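Local coordinates for protein enoyl-CoA hydratase/isomerase (PDB 3P5M) that probably acts on coenzyme A thioesters as an enoyl-CoA hydratase or isomerase of the crotonase superfamily, within an assembly of six chains, at residues A119-F125 with I163-A168; R61-S65 with G107-A111; R131-M135 with L231-F237. One frame throughout, in Å; residues are numbered along the deposited sequence.

Interaction 1 (A119-F125 with I163-A168); sequences AAPASYF and ISAATA
Residues F125 and I163 form a hydrogen-bonded pair between two short antiparallel strands, and the contact runs on into the first turn of helix 165-171. This is an edge of the small three-stranded sheet of the crotonase fold. Two backbone bonds hold the pair: F125 N to I163 O at 2.9 Å, and I163 N to F125 O at 2.8 Å. Both are fairly straight, with angles of 155° and 161° at the hydrogen. Y124 and S164 make the neighbouring non-hydrogen-bonded pair. Their side chains lie on one face of the sheet, and those of F125 and I163 on the other.

S123 O then bonds to A165 N at 3.0 Å. This bond is more bent, and its donor sits above the carbonyl plane. S164 is the N-cap residue, and its OG shares a hydrogen bond with T167 OG1. Water 1 gives a further link: it donates to P121 O and accepts weakly from A166 N.

On the F125 and I163 face, with F125 CG anti to the carbonyl carbon (chi1 -59°), the ring reaches A168, CD2 lying 3.9 Å from A168 CB, while I163 O lies at the ring edge, in its plane. A165 CB fits into the turn A120-S123. It is 3.3 Å from A120 O, 3.4 Å from S123 OG and 3.9 Å from A119 CB. The type I turn is tied by S123 N and S123 OG, which both donate to A120 O.

Strand 124-126 lies between strands 102-104 and 163-164, and Y124 bonds through its backbone to A103. A119 ends strand 116-119 of the larger sheet, where it pairs with H176 and T178. P121 and A122 pack on the second subunit.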
ATOM      1  N   ALA B 119     -16.635  -6.000  -8.010  1.00  8.33           N
ATOM      2  CA  ALA B 119     -16.624  -6.964  -6.922  1.00  8.34           C
ATOM      3  C   ALA B 119     -17.155  -6.324  -5.643  1.00  8.43           C
ATOM      4  O   ALA B 119     -16.739  -5.215  -5.280  1.00  8.44           O
ATOM      5  CB  ALA B 119     -15.182  -7.518  -6.706  1.00  8.25           C
ATOM      6  N   ALA B 120     -18.088  -7.030  -4.990  1.00  8.52           N
ATOM      7  CA  ALA B 120     -18.605  -6.642  -3.675  1.00  8.63           C
ATOM      8  C   ALA B 120     -17.514  -6.852  -2.642  1.00  8.59           C
ATOM      9  O   ALA B 120     -16.660  -7.770  -2.828  1.00  9.86           O
ATOM     10  CB  ALA B 120     -19.852  -7.493  -3.344  1.00  8.89           C
ATOM     11  N   PRO B 121     -17.530  -6.060  -1.548  1.00  8.66           N
ATOM     12  CA  PRO B 121     -16.468  -6.085  -0.494  1.00  8.64           C
ATOM     13  C   PRO B 121     -16.203  -7.452   0.110  1.00  8.91           C
ATOM     14  O   PRO B 121     -15.019  -7.826   0.331  1.00  8.93           O
ATOM     15  CB  PRO B 121     -16.972  -5.119   0.600  1.00  8.76           C
ATOM     16  CG  PRO B 121     -18.177  -4.444   0.051  1.00  9.92           C
ATOM     17  CD  PRO B 121     -18.502  -4.960  -1.337  1.00  8.77           C
ATOM     18  N   ALA B 122     -17.268  -8.207   0.348  1.00  9.27           N
ATOM     19  CA  ALA B 122     -17.121  -9.551   0.917  1.00  9.82           C
ATOM     20  C   ALA B 122     -16.937 -10.630  -0.164  1.00 10.03           C
ATOM     21  O   ALA B 122     -16.968 -11.843   0.137  1.00 10.41           O
ATOM     22  CB  ALA B 122     -18.330  -9.869   1.828  1.00  9.08           C
ATOM     23  N   SER B 123     -16.741 -10.216  -1.415  1.00  9.85           N
ATOM     24  CA  SER B 123     -16.586 -11.222  -2.503  1.00  9.32           C
ATOM     25  C   SER B 123     -15.164 -11.790  -2.504  1.00  9.00           C
ATOM     26  O   SER B 123     -14.292 -11.231  -1.846  1.00  8.86           O
ATOM     27  CB  SER B 123     -17.040 -10.713  -3.868  1.00  8.50           C
ATOM     28  OG  SER B 123     -16.191  -9.712  -4.403  1.00  9.86           O
ATOM     29  N   TYR B 124     -14.976 -12.969  -3.105  1.00  8.45           N
ATOM     30  CA  TYR B 124     -13.637 -13.566  -3.238  1.00  8.77           C
ATOM     31  C   TYR B 124     -13.518 -14.508  -4.434  1.00  9.10           C
ATOM     32  O   TYR B 124     -14.528 -14.994  -4.984  1.00  8.82           O
ATOM     33  CB  TYR B 124     -13.230 -14.313  -1.959  1.00  8.46           C
ATOM     34  CG  TYR B 124     -14.097 -15.486  -1.610  1.00  8.59           C
ATOM     35  CD1 TYR B 124     -13.752 -16.778  -2.027  1.00  9.58           C
ATOM     36  CD2 TYR B 124     -15.258 -15.325  -0.856  1.00  8.70           C
ATOM     37  CE1 TYR B 124     -14.521 -17.876  -1.684  1.00 11.54           C
ATOM     38  CE2 TYR B 124     -16.055 -16.435  -0.497  1.00 10.96           C
ATOM     39  CZ  TYR B 124     -15.669 -17.689  -0.914  1.00 11.60           C
ATOM     40  OH  TYR B 124     -16.413 -18.766  -0.580  1.00 17.54           O
ATOM     41  N   PHE B 125     -12.265 -14.786  -4.789  1.00 10.09           N
ATOM     42  CA  PHE B 125     -11.894 -15.499  -6.014  1.00 10.27           C
ATOM     43  C   PHE B 125     -10.981 -16.616  -5.568  1.00 11.21           C
ATOM     44  O   PHE B 125     -10.046 -16.403  -4.777  1.00 11.78           O
ATOM     45  CB  PHE B 125     -11.200 -14.523  -6.966  1.00 10.77           C
ATOM     46  CG  PHE B 125     -12.065 -13.343  -7.342  1.00 10.12           C
ATOM     47  CD1 PHE B 125     -12.828 -13.357  -8.520  1.00  9.55           C
ATOM     48  CD2 PHE B 125     -12.170 -12.261  -6.506  1.00 10.37           C
ATOM     49  CE1 PHE B 125     -13.657 -12.291  -8.847  1.00  9.62           C
ATOM     50  CE2 PHE B 125     -12.989 -11.195  -6.808  1.00  8.83           C
ATOM     51  CZ  PHE B 125     -13.736 -11.198  -7.991  1.00 11.38           C
ATOM     52  N   ILE B 163      -8.853 -15.486  -2.411  1.00  8.32           N
ATOM     53  CA  ILE B 163      -8.333 -14.138  -2.608  1.00  8.25           C
ATOM     54  C   ILE B 163      -9.462 -13.138  -2.441  1.00  8.25           C
ATOM     55  O   ILE B 163     -10.429 -13.155  -3.214  1.00  8.23           O
ATOM     56  CB  ILE B 163      -7.725 -13.985  -4.021  1.00  8.17           C
ATOM     57  CG1 ILE B 163      -6.777 -15.180  -4.339  1.00  8.19           C
ATOM     58  CG2 ILE B 163      -7.081 -12.598  -4.167  1.00  8.12           C
ATOM     59  CD1 ILE B 163      -5.589 -15.386  -3.294  1.00  8.25           C
ATOM     60  N   SER B 164      -9.319 -12.235  -1.478  1.00  8.28           N
ATOM     61  CA  SER B 164     -10.357 -11.255  -1.166  1.00  8.47           C
ATOM     62  C   SER B 164     -10.591 -10.331  -2.341  1.00  8.23           C
ATOM     63  O   SER B 164      -9.711 -10.165  -3.203  1.00  8.17           O
ATOM     64  CB  SER B 164      -9.939 -10.406   0.037  1.00  9.10           C
ATOM     65  OG  SER B 164      -8.872  -9.533  -0.326  1.00  8.60           O
ATOM     66  N   ALA B 165     -11.774  -9.742  -2.398  1.00  8.26           N
ATOM     67  CA  ALA B 165     -12.008  -8.718  -3.425  1.00  8.35           C
ATOM     68  C   ALA B 165     -10.929  -7.636  -3.378  1.00  8.20           C
ATOM     69  O   ALA B 165     -10.426  -7.266  -4.403  1.00  8.67           O
ATOM     70  CB  ALA B 165     -13.371  -8.093  -3.279  1.00  8.29           C
ATOM     71  N   ALA B 166     -10.577  -7.165  -2.190  1.00  8.26           N
ATOM     72  CA  ALA B 166      -9.574  -6.096  -2.009  1.00  8.45           C
ATOM     73  C   ALA B 166      -8.202  -6.499  -2.591  1.00  9.35           C
ATOM     74  O   ALA B 166      -7.596  -5.733  -3.309  1.00  9.88           O
ATOM     75  CB  ALA B 166      -9.410  -5.773  -0.513  1.00  9.37           C
ATOM     76  N   THR B 167      -7.737  -7.707  -2.255  1.00  9.30           N
ATOM     77  CA  THR B 167      -6.475  -8.249  -2.756  1.00  9.23           C
ATOM     78  C   THR B 167      -6.502  -8.441  -4.276  1.00  8.88           C
ATOM     79  O   THR B 167      -5.553  -8.046  -4.945  1.00  8.10           O
ATOM     80  CB  THR B 167      -6.165  -9.570  -2.065  1.00  9.19           C
ATOM     81  OG1 THR B 167      -6.123  -9.334  -0.668  1.00  9.72           O
ATOM     82  CG2 THR B 167      -4.822 -10.178  -2.531  1.00  9.29           C
ATOM     83  N   ALA B 168      -7.607  -9.002  -4.806  1.00  8.17           N
ATOM     84  CA  ALA B 168      -7.786  -9.162  -6.241  1.00  8.38           C
ATOM     85  C   ALA B 168      -7.658  -7.824  -6.933  1.00  8.69           C
ATOM     86  O   ALA B 168      -6.967  -7.721  -7.943  1.00  8.27           O
ATOM     87  CB  ALA B 168      -9.135  -9.812  -6.593  1.00  8.02           C
TER
HETATM   88  O   HOH W   1     -12.642  -6.551   0.015  1.00 20.98           O

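Interaction 2 (R61-S65 with G107-A111); sequences RAFCS and GCSLA
The F63 ring turns one edge to the first turn of helix 106-113. G107 O lies there, near the ring plane, 3.5 Å from F63 CE2 and 3.8 Å from F63 CD2. The slightly positive ring hydrogens thus meet a carbonyl oxygen. The same oxygen accepts a weak helical bond from A111 N, so it is engaged from two residues. Two apolar groups approach the same ring corner at a slant. A111 CB is 3.9 Å from F63 CE2, and L110 CD2 is 4.1 Å from F63 CE2. The ring gets there because F63 CG is anti to the backbone N (chi1 177°), which extends the side chain to the helix. V99 of strand 95-99 also touches both F63 and A111.

The segment 61-65 belongs to the loop that follows strand 53-58. In crotonase relatives this loop and the start of the helix that follows strand 102-104 each supply a backbone N-H to the oxyanion hole, which holds the thioester carbonyl. The sequence and fold are consistent with such a site beside this contact, which lies where the loop and the start of the helix come together.

C64 makes the second half of the contact. Its SG sits 3.5 Å from G107 CA, and its CB 3.6 Å from the same G107 CA. G107 has no side chain. A CB here would run into C64 O, so the glycine lets the loop backbone come close, with 4.5 Å between C64 CA and G107 CA. C64 SG is also anti to its backbone N (chi1 -178°), and from there it meets L110 CD2. L21 of strand 16-21 touches both C64 and L110. No hydrogen bond joins the two segments directly. The C64 backbone instead bonds to A102 and V104, the strand just ahead of the helix. N28 ND2 donates to F63 O.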
ATOM      1  N   ARG B  61     -26.570 -16.407  -2.473  1.00 18.83           N
ATOM      2  CA  ARG B  61     -25.409 -16.020  -1.655  1.00 18.11           C
ATOM      3  C   ARG B  61     -24.058 -15.915  -2.405  1.00 17.98           C
ATOM      4  O   ARG B  61     -23.136 -15.249  -1.943  1.00 17.84           O
ATOM      5  CB  ARG B  61     -25.255 -17.013  -0.512  1.00 18.26           C
ATOM      6  N   ALA B  62     -23.952 -16.579  -3.556  1.00 17.51           N
ATOM      7  CA  ALA B  62     -22.682 -16.700  -4.256  1.00 16.57           C
ATOM      8  C   ALA B  62     -22.821 -16.326  -5.727  1.00 15.76           C
ATOM      9  O   ALA B  62     -23.850 -16.594  -6.335  1.00 16.46           O
ATOM     10  CB  ALA B  62     -22.130 -18.143  -4.107  1.00 15.99           C
ATOM     11  N   PHE B  63     -21.782 -15.713  -6.299  1.00 14.55           N
ATOM     12  CA  PHE B  63     -21.718 -15.491  -7.738  1.00 13.96           C
ATOM     13  C   PHE B  63     -21.792 -16.862  -8.456  1.00 13.59           C
ATOM     14  O   PHE B  63     -22.713 -17.114  -9.246  1.00 13.45           O
ATOM     15  CB  PHE B  63     -20.431 -14.703  -8.121  1.00 13.21           C
ATOM     16  CG  PHE B  63     -20.254 -14.494  -9.613  1.00 13.40           C
ATOM     17  CD1 PHE B  63     -21.007 -13.550 -10.300  1.00 10.96           C
ATOM     18  CD2 PHE B  63     -19.309 -15.244 -10.331  1.00 12.17           C
ATOM     19  CE1 PHE B  63     -20.842 -13.373 -11.693  1.00 12.03           C
ATOM     20  CE2 PHE B  63     -19.157 -15.081 -11.720  1.00 11.70           C
ATOM     21  CZ  PHE B  63     -19.888 -14.140 -12.390  1.00 12.39           C
ATOM     22  N   CYS B  64     -20.823 -17.734  -8.168  1.00 13.29           N
ATOM     23  CA  CYS B  64     -20.744 -19.054  -8.788  1.00 13.04           C
ATOM     24  C   CYS B  64     -19.716 -19.878  -8.042  1.00 14.47           C
ATOM     25  O   CYS B  64     -18.530 -19.500  -7.950  1.00 14.09           O
ATOM     26  CB  CYS B  64     -20.362 -18.907 -10.281  1.00 12.80           C
ATOM     27  SG  CYS B  64     -20.250 -20.428 -11.284  1.00 11.63           S
ATOM     28  N   SER B  65     -20.159 -21.006  -7.505  1.00 15.57           N
ATOM     29  CA  SER B  65     -19.262 -21.916  -6.810  1.00 18.02           C
ATOM     30  C   SER B  65     -18.536 -22.905  -7.771  1.00 17.69           C
ATOM     31  O   SER B  65     -17.779 -23.770  -7.337  1.00 17.71           O
ATOM     32  CB  SER B  65     -20.036 -22.633  -5.690  1.00 18.60           C
ATOM     33  OG  SER B  65     -21.171 -23.290  -6.237  1.00 24.29           O
ATOM     34  N   GLY B 107     -16.318 -20.609 -11.532  1.00  9.79           N
ATOM     35  CA  GLY B 107     -16.897 -19.289 -11.187  1.00  9.39           C
ATOM     36  C   GLY B 107     -15.876 -18.162 -11.235  1.00  8.80           C
ATOM     37  O   GLY B 107     -16.201 -17.016 -11.565  1.00  8.44           O
ATOM     38  N   CYS B 108     -14.640 -18.480 -10.894  1.00  9.25           N
ATOM     39  CA  CYS B 108     -13.560 -17.528 -11.029  1.00  9.57           C
ATOM     40  C   CYS B 108     -13.236 -17.298 -12.512  1.00 10.03           C
ATOM     41  O   CYS B 108     -13.198 -16.151 -12.998  1.00  9.14           O
ATOM     42  CB  CYS B 108     -12.316 -18.013 -10.246  1.00 10.70           C
ATOM     43  SG  CYS B 108     -10.936 -16.836 -10.254  1.00 12.56           S
ATOM     44  N   SER B 109     -13.000 -18.388 -13.239  1.00  9.68           N
ATOM     45  CA  SER B 109     -12.744 -18.311 -14.668  1.00  9.87           C
ATOM     46  C   SER B 109     -13.805 -17.428 -15.369  1.00 10.48           C
ATOM     47  O   SER B 109     -13.456 -16.569 -16.190  1.00  8.79           O
ATOM     48  CB  SER B 109     -12.776 -19.715 -15.261  1.00 10.69           C
ATOM     49  OG  SER B 109     -11.929 -20.600 -14.536  1.00 11.14           O
ATOM     50  N   LEU B 110     -15.084 -17.650 -15.027  1.00  9.66           N
ATOM     51  CA  LEU B 110     -16.230 -16.944 -15.623  1.00 10.18           C
ATOM     52  C   LEU B 110     -16.159 -15.409 -15.432  1.00 10.05           C
ATOM     53  O   LEU B 110     -16.306 -14.621 -16.396  1.00  9.93           O
ATOM     54  CB  LEU B 110     -17.520 -17.466 -14.972  1.00  9.96           C
ATOM     55  CG  LEU B 110     -18.901 -17.003 -15.423  1.00  9.87           C
ATOM     56  CD1 LEU B 110     -19.097 -17.302 -16.886  1.00  8.69           C
ATOM     57  CD2 LEU B 110     -19.893 -17.834 -14.613  1.00 13.83           C
ATOM     58  N   ALA B 111     -15.999 -15.001 -14.179  1.00  9.63           N
ATOM     59  CA  ALA B 111     -15.914 -13.582 -13.824  1.00  9.88           C
ATOM     60  C   ALA B 111     -14.733 -12.984 -14.586  1.00 10.42           C
ATOM     61  O   ALA B 111     -14.852 -11.942 -15.226  1.00 10.56           O
ATOM     62  CB  ALA B 111     -15.703 -13.433 -12.328  1.00 10.08           C
TER

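Interaction 3 (R131-M135 with L231-F237); sequences RVGLM and LVETADF
L134 packs against L231, V232 and F237, and most of the contact is apolar. CD2 does most of the touching. L134 CD2 lies 3.5 Å from F237 CD1 and 3.9 Å from both L231 CB and V232 CG1, while L134 CD1 is 3.8 Å from F237 CE1. V232 CG1 stands over one face of the F237 ring, offset toward the rim. L231 CG is anti to its carbonyl carbon (chi1 -71°), and its CD1 reaches M135 CB at 3.7 Å. The M135 and L231 side chains cross at about a right angle.

Polar links are few. V132 O lies at the F237 ring edge and also takes a nearly straight CA-H...O contact from F237 CA. Water 2 donates to G133 O and to T234 OG1, bridging the segments. T234 is the N-cap of helix 235-245: its OG1 accepts from F237 N and donates to L231 O.

Helix 217-231 ends and helix 235-245 begins here, against the loop after strand 124-126. L69 touches V132 and L134. D236 bonds to R253 N near the C terminus, and M135 and L231 pack on the third subunit.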
ATOM      1  N   ARG B 131      -8.319 -28.894  -3.973  1.00 19.90           N
ATOM      2  CA  ARG B 131      -8.736 -29.479  -2.681  1.00 20.11           C
ATOM      3  C   ARG B 131      -9.509 -30.793  -2.862  1.00 19.75           C
ATOM      4  O   ARG B 131      -9.717 -31.545  -1.903  1.00 20.89           O
ATOM      5  CB  ARG B 131      -9.486 -28.462  -1.785  1.00 21.00           C
ATOM      6  N   VAL B 132      -9.936 -31.069  -4.090  1.00 18.13           N
ATOM      7  CA  VAL B 132     -10.486 -32.388  -4.435  1.00 17.97           C
ATOM      8  C   VAL B 132      -9.601 -33.119  -5.435  1.00 16.79           C
ATOM      9  O   VAL B 132     -10.003 -34.153  -5.955  1.00 16.89           O
ATOM     10  CB  VAL B 132     -11.987 -32.358  -4.930  1.00 17.62           C
ATOM     11  CG1 VAL B 132     -12.893 -31.774  -3.850  1.00 19.42           C
ATOM     12  CG2 VAL B 132     -12.151 -31.567  -6.216  1.00 17.23           C
ATOM     13  N   GLY B 133      -8.419 -32.560  -5.723  1.00 15.75           N
ATOM     14  CA  GLY B 133      -7.442 -33.214  -6.590  1.00 15.23           C
ATOM     15  C   GLY B 133      -7.613 -32.943  -8.073  1.00 15.02           C
ATOM     16  O   GLY B 133      -7.094 -33.694  -8.910  1.00 14.21           O
ATOM     17  N   LEU B 134      -8.335 -31.869  -8.393  1.00 14.56           N
ATOM     18  CA  LEU B 134      -8.557 -31.449  -9.773  1.00 14.96           C
ATOM     19  C   LEU B 134      -7.784 -30.154 -10.050  1.00 14.81           C
ATOM     20  O   LEU B 134      -7.260 -29.539  -9.136  1.00 15.49           O
ATOM     21  CB  LEU B 134     -10.048 -31.247 -10.041  1.00 14.54           C
ATOM     22  CG  LEU B 134     -10.947 -32.477  -9.882  1.00 16.72           C
ATOM     23  CD1 LEU B 134     -12.376 -32.162 -10.332  1.00 16.01           C
ATOM     24  CD2 LEU B 134     -10.389 -33.680 -10.688  1.00 14.34           C
ATOM     25  N   MET B 135      -7.731 -29.754 -11.314  1.00 14.04           N
ATOM     26  CA  MET B 135      -6.904 -28.642 -11.766  1.00 13.27           C
ATOM     27  C   MET B 135      -7.818 -27.523 -12.277  1.00 12.68           C
ATOM     28  O   MET B 135      -9.034 -27.748 -12.429  1.00 13.09           O
ATOM     29  CB  MET B 135      -5.989 -29.116 -12.904  1.00 13.39           C
ATOM     30  CG  MET B 135      -6.741 -29.251 -14.229  1.00 11.33           C
ATOM     31  SD  MET B 135      -5.703 -29.791 -15.579  1.00 13.49           S
ATOM     32  CE  MET B 135      -4.667 -28.371 -15.800  1.00 12.57           C
ATOM     33  N   LEU B 231      -7.336 -36.530 -14.497  1.00 13.81           N
ATOM     34  CA  LEU B 231      -7.385 -36.341 -13.034  1.00 12.93           C
ATOM     35  C   LEU B 231      -8.580 -37.006 -12.363  1.00 12.94           C
ATOM     36  O   LEU B 231      -8.438 -37.536 -11.271  1.00 11.96           O
ATOM     37  CB  LEU B 231      -7.270 -34.862 -12.634  1.00 12.02           C
ATOM     38  CG  LEU B 231      -5.893 -34.232 -12.833  1.00 12.01           C
ATOM     39  CD1 LEU B 231      -5.955 -32.748 -12.386  1.00 11.03           C
ATOM     40  CD2 LEU B 231      -4.809 -34.974 -12.094  1.00  7.33           C
ATOM     41  N   VAL B 232      -9.731 -37.046 -13.030  1.00 13.90           N
ATOM     42  CA  VAL B 232     -10.902 -37.763 -12.460  1.00 14.88           C
ATOM     43  C   VAL B 232     -10.696 -39.309 -12.307  1.00 16.14           C
ATOM     44  O   VAL B 232     -11.383 -39.955 -11.500  1.00 16.87           O
ATOM     45  CB  VAL B 232     -12.277 -37.391 -13.149  1.00 15.91           C
ATOM     46  CG1 VAL B 232     -12.533 -35.881 -13.084  1.00 15.85           C
ATOM     47  CG2 VAL B 232     -12.358 -37.863 -14.616  1.00 16.31           C
ATOM     48  N   GLU B 233      -9.768 -39.888 -13.072  1.00 16.12           N
ATOM     49  CA  GLU B 233      -9.432 -41.304 -12.934  1.00 16.68           C
ATOM     50  C   GLU B 233      -8.485 -41.620 -11.772  1.00 16.07           C
ATOM     51  O   GLU B 233      -8.221 -42.796 -11.514  1.00 15.67           O
ATOM     52  CB  GLU B 233      -8.772 -41.844 -14.219  1.00 17.88           C
ATOM     53  CG  GLU B 233      -9.532 -41.685 -15.537  1.00 21.49           C
ATOM     54  CD  GLU B 233     -10.803 -42.517 -15.595  1.00 28.52           C
ATOM     55  OE1 GLU B 233     -10.747 -43.717 -15.214  1.00 33.51           O
ATOM     56  OE2 GLU B 233     -11.855 -41.976 -16.020  1.00 28.72           O
ATOM     57  N   THR B 234      -7.950 -40.588 -11.103  1.00 15.12           N
ATOM     58  CA  THR B 234      -6.859 -40.761 -10.130  1.00 14.45           C
ATOM     59  C   THR B 234      -7.384 -41.194  -8.741  1.00 14.88           C
ATOM     60  O   THR B 234      -8.545 -40.923  -8.408  1.00 13.11           O
ATOM     61  CB  THR B 234      -5.996 -39.449  -9.994  1.00 14.16           C
ATOM     62  OG1 THR B 234      -6.798 -38.335  -9.503  1.00 11.58           O
ATOM     63  CG2 THR B 234      -5.363 -39.101 -11.335  1.00 13.37           C
ATOM     64  N   ALA B 235      -6.526 -41.842  -7.945  1.00 14.04           N
ATOM     65  CA  ALA B 235      -6.885 -42.172  -6.551  1.00 14.68           C
ATOM     66  C   ALA B 235      -7.110 -40.899  -5.761  1.00 14.29           C
ATOM     67  O   ALA B 235      -8.002 -40.844  -4.885  1.00 13.75           O
ATOM     68  CB  ALA B 235      -5.796 -43.040  -5.858  1.00 14.84           C
ATOM     69  N   ASP B 236      -6.323 -39.865  -6.079  1.00 13.75           N
ATOM     70  CA  ASP B 236      -6.455 -38.590  -5.378  1.00 13.73           C
ATOM     71  C   ASP B 236      -7.797 -37.916  -5.536  1.00 14.47           C
ATOM     72  O   ASP B 236      -8.325 -37.377  -4.578  1.00 15.09           O
ATOM     73  CB  ASP B 236      -5.317 -37.647  -5.719  1.00 13.42           C
ATOM     74  CG  ASP B 236      -4.085 -37.955  -4.928  1.00 13.51           C
ATOM     75  OD1 ASP B 236      -4.141 -38.861  -4.073  1.00 13.24           O
ATOM     76  OD2 ASP B 236      -3.053 -37.284  -5.128  1.00 12.75           O
ATOM     77  N   PHE B 237      -8.368 -37.965  -6.731  1.00 15.15           N
ATOM     78  CA  PHE B 237      -9.713 -37.471  -6.920  1.00 16.48           C
ATOM     79  C   PHE B 237     -10.765 -38.290  -6.142  1.00 17.48           C
ATOM     80  O   PHE B 237     -11.604 -37.728  -5.431  1.00 15.86           O
ATOM     81  CB  PHE B 237     -10.073 -37.436  -8.408  1.00 16.96           C
ATOM     82  CG  PHE B 237     -11.492 -37.039  -8.663  1.00 18.03           C
ATOM     83  CD1 PHE B 237     -11.940 -35.777  -8.313  1.00 17.08           C
ATOM     84  CD2 PHE B 237     -12.390 -37.940  -9.218  1.00 18.48           C
ATOM     85  CE1 PHE B 237     -13.258 -35.404  -8.546  1.00 20.01           C
ATOM     86  CE2 PHE B 237     -13.694 -37.573  -9.445  1.00 22.72           C
ATOM     87  CZ  PHE B 237     -14.127 -36.291  -9.116  1.00 20.27           C
TER
HETATM   88  O   HOH W   2      -5.274 -35.998  -8.704  1.00 15.00           O

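In the fold
From the N terminus, interaction 2 comes first. It brings the loop after strand 53-58 back to helix 106-113, across an intervening piece that holds helix 74-90. It closes before the others open. Interaction 1 then starts at 119-125 and returns at 163-168. Interaction 3 starts inside that span, at 131-135, and ends at 231-237, so the two cross. Interaction 3 ties the loop after strand 124-126 to the C-terminal helices. Interactions 1 and 2 touch: F125 packs on C108 and A111, joining the small sheet to helix 106-113. Interaction 3 lies apart, its centre about 27 Å from that of interaction 1 and 21 Å from that of interaction 2.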